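Local atomic coordinates of PatF (Prochloron didemni, PDB entry 4BG2), a protein that is related to the prenyltransferases that modify cyanobactin peptides and probably acts in the patellamide pathway, its exact role being uncertain. Residues 101-106 with 134-139; 108-113 with 150-155; 222-225 with 229-232. All blocks are in the same frame, centred on the assembly; numbering follows the deposited sequence.

Contact 1 of 3, residues 101-106 with 134-139; sequences DSFDRF and VMLYIH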
loop_
_atom_site.group_PDB
_atom_site.type_symbol
_atom_site.label_atom_id
_atom_site.label_comp_id
_atom_site.label_asym_id
_atom_site.label_seq_id
_atom_site.Cartn_x
_atom_site.Cartn_y
_atom_site.Cartn_z
ATOM N N ASP A 101 12.079 -11.891 8.943
ATOM C CA ASP A 101 13.425 -11.400 9.201
ATOM C C ASP A 101 13.611 -9.931 8.782
ATOM O O ASP A 101 14.047 -9.135 9.600
ATOM C CB ASP A 101 14.481 -12.313 8.556
ATOM C CG ASP A 101 14.581 -13.680 9.253
ATOM O OD1 ASP A 101 13.847 -13.909 10.258
ATOM O OD2 ASP A 101 15.387 -14.532 8.813
ATOM N N SER A 102 13.239 -9.557 7.551
ATOM C CA SER A 102 13.495 -8.181 7.085
ATOM C C SER A 102 12.738 -7.163 7.886
ATOM O O SER A 102 13.298 -6.150 8.316
ATOM C CB SER A 102 13.114 -8.005 5.618
ATOM O OG SER A 102 13.976 -8.746 4.795
ATOM N N PHE A 103 11.452 -7.419 8.099
ATOM C CA PHE A 103 10.642 -6.511 8.921
ATOM C C PHE A 103 11.143 -6.395 10.384
ATOM O O PHE A 103 11.223 -5.293 10.939
ATOM C CB PHE A 103 9.175 -6.942 8.913
ATOM C CG PHE A 103 8.279 -6.004 9.646
ATOM C CD1 PHE A 103 7.979 -4.757 9.110
ATOM C CD2 PHE A 103 7.733 -6.351 10.867
ATOM C CE1 PHE A 103 7.177 -3.859 9.786
ATOM C CE2 PHE A 103 6.926 -5.460 11.549
ATOM C CZ PHE A 103 6.645 -4.212 11.005
ATOM N N ASP A 104 11.469 -7.529 11.001
ATOM C CA ASP A 104 12.029 -7.509 12.354
ATOM C C ASP A 104 13.335 -6.708 12.439
ATOM O O ASP A 104 13.522 -5.929 13.354
ATOM C CB ASP A 104 12.300 -8.921 12.861
ATOM C CG ASP A 104 11.051 -9.654 13.222
ATOM O OD1 ASP A 104 10.006 -8.995 13.449
ATOM O OD2 ASP A 104 11.108 -10.899 13.294
ATOM N N ARG A 105 14.215 -6.887 11.468
ATOM C CA ARG A 105 15.476 -6.159 11.460
ATOM C C ARG A 105 15.247 -4.660 11.237
ATOM O O ARG A 105 15.907 -3.831 11.869
ATOM C CB ARG A 105 16.430 -6.739 10.429
ATOM C CG ARG A 105 17.032 -8.062 10.877
ATOM C CD ARG A 105 17.545 -8.878 9.709
ATOM N NE ARG A 105 18.693 -8.251 9.059
ATOM C CZ ARG A 105 19.207 -8.621 7.882
ATOM N NH1 ARG A 105 18.682 -9.617 7.172
ATOM N NH2 ARG A 105 20.247 -7.967 7.397
ATOM N N PHE A 106 14.287 -4.290 10.400
ATOM C CA PHE A 106 14.032 -2.868 10.167
ATOM C C PHE A 106 13.424 -2.252 11.414
ATOM O O PHE A 106 13.832 -1.158 11.850
ATOM C CB PHE A 106 13.125 -2.632 8.954
ATOM C CG PHE A 106 12.908 -1.177 8.666
ATOM C CD1 PHE A 106 11.968 -0.467 9.355
ATOM C CD2 PHE A 106 13.686 -0.524 7.738
ATOM C CE1 PHE A 106 11.778 0.875 9.117
ATOM C CE2 PHE A 106 13.499 0.823 7.490
ATOM C CZ PHE A 106 12.547 1.521 8.186
ATOM N N VAL A 134 0.732 -10.924 4.386
ATOM C CA VAL A 134 0.600 -9.752 5.245
ATOM C C VAL A 134 1.414 -8.642 4.559
ATOM O O VAL A 134 2.499 -8.893 4.004
ATOM C CB VAL A 134 1.116 -10.021 6.674
ATOM C CG1 VAL A 134 1.218 -8.735 7.473
ATOM C CG2 VAL A 134 0.176 -10.955 7.387
HETATM N N MSE A 135 0.854 -7.436 4.549
HETATM C CA MSE A 135 1.483 -6.289 3.914
HETATM C C MSE A 135 1.639 -5.239 4.961
HETATM O O MSE A 135 0.700 -4.900 5.686
HETATM C CB MSE A 135 0.587 -5.787 2.770
HETATM C CG MSE A 135 1.207 -4.609 2.009
HETATM SE SE MSE A 135 2.552 -5.262 0.730
HETATM C CE MSE A 135 4.076 -4.251 1.402
ATOM N N LEU A 136 2.849 -4.731 5.086
ATOM C CA LEU A 136 3.159 -3.728 6.090
ATOM C C LEU A 136 3.921 -2.595 5.426
ATOM O O LEU A 136 4.969 -2.813 4.834
ATOM C CB LEU A 136 4.017 -4.332 7.194
ATOM C CG LEU A 136 3.451 -5.592 7.876
ATOM C CD1 LEU A 136 4.506 -6.306 8.698
ATOM C CD2 LEU A 136 2.271 -5.283 8.771
ATOM N N TYR A 137 3.413 -1.372 5.566
ATOM C CA TYR A 137 4.089 -0.228 5.016
ATOM C C TYR A 137 4.593 0.638 6.154
ATOM O O TYR A 137 3.867 0.872 7.110
ATOM C CB TYR A 137 3.127 0.587 4.135
ATOM C CG TYR A 137 2.799 -0.066 2.818
ATOM C CD1 TYR A 137 3.752 -0.118 1.806
ATOM C CD2 TYR A 137 1.533 -0.600 2.562
ATOM C CE1 TYR A 137 3.466 -0.689 0.578
ATOM C CE2 TYR A 137 1.246 -1.182 1.330
ATOM C CZ TYR A 137 2.225 -1.216 0.348
ATOM O OH TYR A 137 1.977 -1.777 -0.873
ATOM N N ILE A 138 5.815 1.141 6.010
ATOM C CA ILE A 138 6.344 2.154 6.889
ATOM C C ILE A 138 6.203 3.498 6.169
ATOM O O ILE A 138 6.733 3.679 5.074
ATOM C CB ILE A 138 7.845 1.918 7.175
ATOM C CG1 ILE A 138 8.110 0.485 7.618
ATOM C CG2 ILE A 138 8.397 2.935 8.173
ATOM C CD1 ILE A 138 7.542 0.125 8.947
ATOM N N HIS A 139 5.527 4.449 6.797
ATOM C CA HIS A 139 5.402 5.799 6.254
ATOM C C HIS A 139 6.377 6.749 6.934
ATOM O O HIS A 139 6.331 6.931 8.139
ATOM C CB HIS A 139 3.986 6.305 6.414
ATOM C CG HIS A 139 3.017 5.585 5.551
ATOM N ND1 HIS A 139 2.967 5.766 4.188
ATOM C CD2 HIS A 139 2.064 4.671 5.844
ATOM C CE1 HIS A 139 2.016 5.003 3.680
ATOM N NE2 HIS A 139 1.464 4.315 4.662
#

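Contact 2 of 3, residues 108-113 with 150-155; sequences AAHVNS and ARTALV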
loop_
_atom_site.group_PDB
_atom_site.type_symbol
_atom_site.label_atom_id
_atom_site.label_comp_id
_atom_site.label_asym_id
_atom_site.label_seq_id
_atom_site.Cartn_x
_atom_site.Cartn_y
_atom_site.Cartn_z
ATOM N N ALA A 108 13.634 -3.370 14.572
ATOM C CA ALA A 108 14.685 -3.324 15.582
ATOM C C ALA A 108 15.593 -2.137 15.321
ATOM O O ALA A 108 15.860 -1.358 16.220
ATOM C CB ALA A 108 15.497 -4.617 15.576
ATOM N N ALA A 109 16.033 -1.971 14.077
ATOM C CA ALA A 109 16.969 -0.907 13.746
ATOM C C ALA A 109 16.416 0.488 13.996
ATOM O O ALA A 109 17.119 1.348 14.492
ATOM C CB ALA A 109 17.441 -1.032 12.313
ATOM N N HIS A 110 15.140 0.705 13.729
ATOM C CA HIS A 110 14.630 2.072 13.708
ATOM C C HIS A 110 13.523 2.355 14.691
ATOM O O HIS A 110 12.843 3.371 14.574
ATOM C CB HIS A 110 14.287 2.442 12.264
ATOM C CG HIS A 110 15.484 2.412 11.371
ATOM N ND1 HIS A 110 16.540 3.272 11.544
ATOM C CD2 HIS A 110 15.830 1.601 10.346
ATOM C CE1 HIS A 110 17.486 3.002 10.665
ATOM N NE2 HIS A 110 17.076 2.001 9.916
ATOM N N VAL A 111 13.396 1.501 15.700
ATOM C CA VAL A 111 12.399 1.681 16.755
ATOM C C VAL A 111 12.454 3.052 17.421
ATOM O O VAL A 111 11.426 3.638 17.665
ATOM C CB VAL A 111 12.484 0.577 17.854
ATOM C CG1 VAL A 111 13.804 0.625 18.609
ATOM C CG2 VAL A 111 11.307 0.699 18.810
ATOM N N ASN A 112 13.649 3.562 17.708
ATOM C CA ASN A 112 13.786 4.887 18.308
ATOM C C ASN A 112 13.887 6.015 17.295
ATOM O O ASN A 112 14.188 7.134 17.675
ATOM C CB ASN A 112 15.026 4.934 19.195
ATOM C CG ASN A 112 14.948 3.951 20.340
ATOM O OD1 ASN A 112 13.951 3.895 21.068
ATOM N ND2 ASN A 112 16.005 3.158 20.504
ATOM N N SER A 113 13.655 5.741 16.010
ATOM C CA SER A 113 13.683 6.825 15.014
ATOM C C SER A 113 12.544 7.796 15.274
ATOM O O SER A 113 11.460 7.377 15.625
ATOM C CB SER A 113 13.553 6.302 13.595
ATOM O OG SER A 113 13.554 7.392 12.693
ATOM N N ALA A 150 16.330 4.510 4.523
ATOM C CA ALA A 150 16.351 4.006 3.157
ATOM C C ALA A 150 17.524 3.074 2.942
ATOM O O ALA A 150 17.389 2.096 2.211
ATOM C CB ALA A 150 16.414 5.161 2.161
ATOM N N ARG A 151 18.668 3.353 3.580
ATOM C CA ARG A 151 19.827 2.431 3.519
ATOM C C ARG A 151 19.538 1.064 4.096
ATOM O O ARG A 151 19.817 0.045 3.475
ATOM C CB ARG A 151 21.038 2.976 4.267
ATOM C CG ARG A 151 21.858 3.931 3.437
ATOM C CD ARG A 151 23.191 4.251 4.079
ATOM N NE ARG A 151 23.977 4.970 3.080
ATOM C CZ ARG A 151 23.926 6.281 2.890
ATOM N NH1 ARG A 151 23.173 7.048 3.676
ATOM N NH2 ARG A 151 24.658 6.825 1.922
ATOM N N THR A 152 18.976 1.047 5.299
ATOM C CA THR A 152 18.591 -0.203 5.944
ATOM C C THR A 152 17.664 -1.011 5.035
ATOM O O THR A 152 17.906 -2.195 4.799
ATOM C CB THR A 152 17.878 0.071 7.258
ATOM O OG1 THR A 152 18.712 0.876 8.108
ATOM C CG2 THR A 152 17.518 -1.244 7.955
ATOM N N ALA A 153 16.622 -0.365 4.494
ATOM C CA ALA A 153 15.683 -1.045 3.568
ATOM C C ALA A 153 16.397 -1.582 2.331
ATOM O O ALA A 153 16.158 -2.719 1.902
ATOM C CB ALA A 153 14.550 -0.102 3.154
ATOM N N LEU A 154 17.276 -0.759 1.764
ATOM C CA LEU A 154 18.038 -1.131 0.573
ATOM C C LEU A 154 18.928 -2.351 0.831
ATOM O O LEU A 154 19.033 -3.236 -0.006
ATOM C CB LEU A 154 18.904 0.055 0.122
ATOM C CG LEU A 154 19.319 0.187 -1.329
ATOM C CD1 LEU A 154 18.138 0.250 -2.276
ATOM C CD2 LEU A 154 20.175 1.442 -1.476
ATOM N N VAL A 155 19.574 -2.379 1.985
ATOM C CA VAL A 155 20.358 -3.544 2.405
ATOM C C VAL A 155 19.493 -4.791 2.551
ATOM O O VAL A 155 19.856 -5.855 2.079
ATOM C CB VAL A 155 21.060 -3.278 3.756
ATOM C CG1 VAL A 155 21.544 -4.577 4.395
ATOM C CG2 VAL A 155 22.208 -2.306 3.557
#

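Contact 3 of 3, residues 222-225 with 229-232; sequences SIFR and LFGA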
loop_
_atom_site.group_PDB
_atom_site.type_symbol
_atom_site.label_atom_id
_atom_site.label_comp_id
_atom_site.label_asym_id
_atom_site.label_seq_id
_atom_site.Cartn_x
_atom_site.Cartn_y
_atom_site.Cartn_z
ATOM N N SER A 222 3.610 12.019 -19.284
ATOM C CA SER A 222 2.450 12.849 -19.585
ATOM C C SER A 222 1.380 12.843 -18.507
ATOM O O SER A 222 0.556 13.745 -18.491
ATOM C CB SER A 222 1.831 12.468 -20.929
ATOM O OG SER A 222 1.032 11.320 -20.789
ATOM N N ILE A 223 1.392 11.846 -17.613
ATOM C CA ILE A 223 0.365 11.729 -16.563
ATOM C C ILE A 223 0.867 11.872 -15.125
ATOM O O ILE A 223 0.079 12.133 -14.241
ATOM C CB ILE A 223 -0.436 10.398 -16.647
ATOM C CG1 ILE A 223 0.503 9.202 -16.523
ATOM C CG2 ILE A 223 -1.252 10.358 -17.947
ATOM C CD1 ILE A 223 -0.185 7.857 -16.392
ATOM N N PHE A 224 2.167 11.711 -14.881
ATOM C CA PHE A 224 2.618 11.514 -13.504
ATOM C C PHE A 224 2.462 12.721 -12.591
ATOM O O PHE A 224 2.399 12.559 -11.389
ATOM C CB PHE A 224 4.043 10.939 -13.444
ATOM C CG PHE A 224 5.135 11.962 -13.546
ATOM C CD1 PHE A 224 5.467 12.514 -14.765
ATOM C CD2 PHE A 224 5.852 12.337 -12.422
ATOM C CE1 PHE A 224 6.481 13.456 -14.868
ATOM C CE2 PHE A 224 6.858 13.269 -12.510
ATOM C CZ PHE A 224 7.182 13.824 -13.734
ATOM N N ARG A 225 2.370 13.910 -13.166
ATOM C CA ARG A 225 2.183 15.156 -12.412
ATOM C C ARG A 225 0.729 15.599 -12.308
ATOM O O ARG A 225 0.450 16.602 -11.671
ATOM C CB ARG A 225 2.950 16.290 -13.083
ATOM C CG ARG A 225 4.448 16.073 -13.145
ATOM C CD ARG A 225 5.059 17.052 -14.132
ATOM N NE ARG A 225 6.468 17.284 -13.851
ATOM C CZ ARG A 225 7.288 17.959 -14.644
ATOM N NH1 ARG A 225 6.850 18.477 -15.789
ATOM N NH2 ARG A 225 8.560 18.108 -14.291
ATOM N N LEU A 229 0.151 13.031 -6.096
ATOM C CA LEU A 229 1.359 12.303 -5.710
ATOM C C LEU A 229 1.670 11.285 -6.756
ATOM O O LEU A 229 0.779 10.692 -7.341
ATOM C CB LEU A 229 1.174 11.636 -4.322
ATOM C CG LEU A 229 2.371 10.977 -3.594
ATOM C CD1 LEU A 229 3.532 11.928 -3.373
ATOM C CD2 LEU A 229 1.931 10.413 -2.240
ATOM N N PHE A 230 2.952 11.050 -6.966
ATOM C CA PHE A 230 3.427 10.006 -7.863
ATOM C C PHE A 230 4.440 9.198 -7.084
ATOM O O PHE A 230 5.276 9.771 -6.360
ATOM C CB PHE A 230 4.096 10.636 -9.096
ATOM C CG PHE A 230 4.852 9.645 -9.955
ATOM C CD1 PHE A 230 4.169 8.668 -10.676
ATOM C CD2 PHE A 230 6.225 9.700 -10.052
ATOM C CE1 PHE A 230 4.854 7.755 -11.459
ATOM C CE2 PHE A 230 6.917 8.796 -10.823
ATOM C CZ PHE A 230 6.226 7.821 -11.541
ATOM N N GLY A 231 4.376 7.885 -7.217
ATOM C CA GLY A 231 5.327 7.001 -6.533
ATOM C C GLY A 231 5.710 5.822 -7.394
ATOM O O GLY A 231 5.017 5.468 -8.333
ATOM N N ALA A 232 6.828 5.218 -7.073
ATOM C CA ALA A 232 7.267 4.037 -7.754
ATOM C C ALA A 232 7.825 3.095 -6.702
ATOM O O ALA A 232 8.602 3.531 -5.848
ATOM C CB ALA A 232 8.334 4.391 -8.771
HETATM O O HOH W 1 0.316 11.675 -10.038
#

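Contact 1 of 3, residues 101-106 with 134-139
Leu136, on a strand of the barrel, holds its CD1 methyl over one face of the Phe103 ring, which reaches in from the helix outside. This is the layering expected of an ABBA-type prenyltransferase barrel: ten antiparallel strands close on themselves, helices lie around them, and the two layers meet through apolar side chains. Here the axes of the short segments come within 11.2 Å and run in much the same direction, 27° apart.

The tight part is the Phe103-Leu136 pair. The methyl carbon CD1 of Leu136 sits 3.6 Å from the centroid of the Phe103 ring and almost exactly on its normal, so it is nearly equidistant from all six ring carbons, a well-centred CH-pi contact. Phe103 has CG anti to the backbone N (chi1 -176°), which extends the ring across to the strand, where the leucine side chain crosses it at about a right angle. Phe178 of the neighbouring strand 173-181 adds an edge-to-face partner, and Leu80 and Ala83 of helix 79-91 also touch Phe103.

One turn further on, the fit is slacker. Phe106 and Ile138 run alongside each other, pointing opposite ways, and the ring makes its approach through CE1, which lies 4.0 Å from Ile138 CG1. Beyond this apolar layer the character changes: Asp101 and Arg105 are exposed on the helix, while Tyr137, between the two packing residues of the strand, points away from the helix and is partly exposed. Ile138 ties the two rings together, because its CD1 methyl also reaches Phe103 CE1, at 4.1 Å.

Contact 2 of 3, residues 108-113 with 150-155
Thr152 OG1 is gripped from two sources: the imidazole of His110 across the contact and, one turn back in its own helix, the backbone carbonyl oxygen of Glu148. The cross-contact bond is short and nearly straight, with His110 NE2 2.7 Å from Thr152 OG1 and an angle of 168°. The hydroxyl meets the imidazole at its edge, near the ring plane, and Thr152 CB lies in that plane too, 3.4 Å from His110 NE2. The side chains reach out to each other head-on across the gap.

Each is placed by its torsion. His110 CG stands anti to its carbonyl carbon (chi1 -62°), and Thr152 OG1 does the same (chi1 -56°), which puts the hydroxyl beside the threonine's backbone N, where it can meet both the imidazole and the carbonyl of Glu148. With two bonds on OG1, the threonine's rotation is well defined.

Apolar contact adds little. The methyl Ala109 CB rests 3.6 Å above one face of the His110 ring, toward its rim, and also approaches Thr152 CG2 at 4.4 Å. Trp76 NE1 donates to the carbonyl oxygen of His110, and His110 also opens a type I beta turn that runs to Ser113.

Ala109 is exposed and the histidine and threonine are partly so, which makes this a surface junction: a single side-chain bond, between helices 101-110 and 147-157, in the outer helical layer of an ABBA-type barrel.

Contact 3 of 3, residues 222-225 with 229-232
Phe224 packs on Phe230 from its first side-chain atom onward. CB already lies over one face of the Phe230 ring, 3.8 Å from its centroid and 19° off the normal, a CH-pi contact displaced toward the rim, with Phe230 CD1 and CG as its nearest atoms. The side chain then turns: CG sits between the backbone N and the carbonyl carbon (chi1 84°), a confined position that keeps the ring beside its own backbone and swings it in front of Phe230. Along one flank of the ring, CD2 leads the approach, 3.6 Å from Phe230 CD2 and close to Phe230 CG as well; beyond it the ring draws away, and CZ at the tip lies farther from Phe230. The result is an edge-to-face pair, the edge of Phe224 directed at the face of Phe230, with centroids 5.1 Å apart and planes at 68°. One face of the Phe224 ring is covered from within its own segment, where Arg225 CG sits over the centre.

The backbone joins in as well. Phe224 O approaches Phe230 CB to 3.4 Å, and a water donates to two backbone carbonyls, 2.6 Å from Phe224 O and 2.9 Å from Leu229 O. Both of its hydrogens are thereby spent on linking Phe224 to Leu229 at the start of the strand, so the short connection is closed by solvent as well as by the two rings.

The pair lies between the weakly bonded helical turn around 222-223 and strand 229-233 of the barrel. Strand 229-233 is bonded to strands 186-194 and 242-247, and Phe245 of the latter meets both phenylalanines; from the helical layer, Thr212 of helix 206-215 touches both side chains and Leu208 rests on Phe230.

Contacts 1 and 2 are neighbours, their centres 10 Å apart, and they share helix 101-110: contact 1 fixes its buried side to the barrel, contact 2 its C-terminal end to helix 147-157. They touch directly where Phe106 CD2 meets Thr152 CG2 at 3.9 Å, and the Phe106 ring also meets that of His110. Along the chain their segments alternate, strand 133-140 leading on to helix 147-157. Contact 3 stands apart, about 25 Å from contact 1 and 26 Å from contact 2 between centres, and comes later in the chain. It reaches the same closed sheet as contact 1, contact 1 joining a helix to the barrel wall, contact 3 a residue beside a short helix to another strand.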